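Local coordinates for protein hypothetical bacterial 6-phosphogluconolactonase (Bacteroides fragilis, PDB 3SCY) that is a putative 6-phosphogluconolactonase of the seven-bladed beta-propeller lactonase family, probably hydrolysing 6-phosphogluconolactone to 6-phosphogluconate, at residues G99-Y104 with N116-S121. Residues are numbered along the deposited sequence; the frame is centred on the assembly and turned at random.
Sequences GADPCY and NYSGGS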
# COMPACT_ATOMS: atom_id res chain seq x y z
N GLY A 99 3.39 -18.64 1.94
CA GLY A 99 2.74 -18.13 0.75
C GLY A 99 3.73 -17.23 0.06
O GLY A 99 4.23 -16.28 0.66
N ALA A 100 4.08 -17.57 -1.17
CA ALA A 100 5.12 -16.88 -1.92
C ALA A 100 4.77 -15.45 -2.27
O ALA A 100 3.62 -15.11 -2.53
CB ALA A 100 5.45 -17.65 -3.17
N ASP A 101 5.82 -14.62 -2.28
CA ASP A 101 5.85 -13.21 -2.64
C ASP A 101 4.85 -12.33 -1.86
O ASP A 101 4.04 -11.61 -2.46
CB ASP A 101 5.71 -13.01 -4.16
CG ASP A 101 6.94 -13.48 -4.91
OD1 ASP A 101 8.07 -13.31 -4.39
OD2 ASP A 101 6.78 -14.05 -6.01
N PRO A 102 4.98 -12.29 -0.51
CA PRO A 102 4.15 -11.36 0.28
C PRO A 102 4.48 -9.96 -0.21
O PRO A 102 5.66 -9.62 -0.33
CB PRO A 102 4.55 -11.65 1.72
CG PRO A 102 5.98 -12.21 1.60
CD PRO A 102 5.94 -13.02 0.34
N CYS A 103 3.45 -9.16 -0.59
CA CYS A 103 3.73 -7.88 -1.25
C CYS A 103 2.96 -6.72 -0.65
O CYS A 103 3.06 -5.58 -1.15
CB CYS A 103 3.42 -8.01 -2.73
SG CYS A 103 1.66 -8.31 -3.07
N TYR A 104 2.19 -6.97 0.39
CA TYR A 104 1.38 -5.97 1.08
C TYR A 104 1.09 -6.48 2.46
O TYR A 104 0.96 -7.70 2.63
CB TYR A 104 0.04 -5.72 0.34
CG TYR A 104 -0.60 -4.38 0.68
CD1 TYR A 104 -1.45 -4.25 1.79
CD2 TYR A 104 -0.46 -3.30 -0.16
CE1 TYR A 104 -2.07 -3.03 2.09
CE2 TYR A 104 -1.11 -2.08 0.11
CZ TYR A 104 -1.89 -1.95 1.24
OH TYR A 104 -2.55 -0.77 1.46
N ASN A 116 -0.22 -12.47 -0.33
CA ASN A 116 0.85 -13.25 -0.93
C ASN A 116 0.58 -13.36 -2.42
O ASN A 116 -0.34 -14.06 -2.84
CB ASN A 116 1.00 -14.62 -0.26
CG ASN A 116 1.05 -14.52 1.24
OD1 ASN A 116 1.64 -13.58 1.81
ND2 ASN A 116 0.39 -15.44 1.91
N TYR A 117 1.37 -12.61 -3.20
CA TYR A 117 1.16 -12.49 -4.64
C TYR A 117 1.29 -13.81 -5.37
O TYR A 117 0.43 -14.17 -6.18
CB TYR A 117 2.14 -11.47 -5.24
CG TYR A 117 1.91 -11.21 -6.71
CD1 TYR A 117 0.97 -10.26 -7.13
CD2 TYR A 117 2.55 -11.98 -7.68
CE1 TYR A 117 0.73 -10.04 -8.48
CE2 TYR A 117 2.31 -11.76 -9.04
CZ TYR A 117 1.40 -10.79 -9.43
OH TYR A 117 1.16 -10.56 -10.76
N SER A 118 2.38 -14.52 -5.13
CA SER A 118 2.62 -15.76 -5.88
C SER A 118 2.00 -16.97 -5.19
O SER A 118 1.69 -17.96 -5.86
CB SER A 118 4.11 -15.95 -6.11
OG SER A 118 4.58 -14.89 -6.94
N GLY A 119 1.76 -16.87 -3.89
CA GLY A 119 1.08 -17.91 -3.14
C GLY A 119 -0.41 -17.89 -3.41
O GLY A 119 -1.09 -18.88 -3.13
N GLY A 120 -0.94 -16.74 -3.89
CA GLY A 120 -2.38 -16.56 -4.14
C GLY A 120 -3.14 -16.86 -2.86
O GLY A 120 -4.05 -17.69 -2.83
N SER A 121 -2.69 -16.24 -1.77
CA SER A 121 -3.21 -16.49 -0.44
C SER A 121 -2.98 -15.26 0.41
O SER A 121 -2.31 -14.30 -0.01
CB SER A 121 -2.49 -17.69 0.18
OG SER A 121 -1.09 -17.44 0.26
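Ala-100 and Asp-101, leading into the first strand of a propeller blade (102-107), meet the turn 117-119 between its second and third strands in a mostly backbone contact. Pro-102 and Asn-116 form the last antiparallel pair here, non-hydrogen-bonded, with CA atoms 4.0 Å apart. Beyond it, three N-H groups of the turn reach back to two carbonyls. Asp-101 O accepts from Tyr-117 N at 2.9 Å, the donor standing above the carbonyl plane. Ala-100 O takes Gly-119 N, also at 2.9 Å, and more weakly Ser-118 N. The turn closes in a G1 beta bulge, Gly-120 and Ser-121 both facing Asn-116. A CB on Gly-119 would press into the Gly-99 backbone, and one on Gly-99 into the Asn-116 amide and Ser-121 OG. On the less buried side, Ser-118 OG, anti to its own carbonyl carbon (chi1 -64°), donates to the anti lone pair of Asp-101 OD2 over 2.5 Å; Ser-71 binds that oxygen weakly. Deeper in, Asn-116 ND2 donates in plane and nearly straight (172°) to Ser-121 OG; its OD1 touches Pro-102 CB and is bonded by Thr-114. Cys-103 SG rests on Tyr-117 CB at 3.9 Å, while the phenol leads away to Arg-151 and stacks on His-156. The helical conformation of 117-119 points successive N-H groups at the carbonyls of Ala-100 and Asp-101, which hold the turn, and the short Ser-118 to Asp-101 bond probably draws on the carboxylate's negative charge.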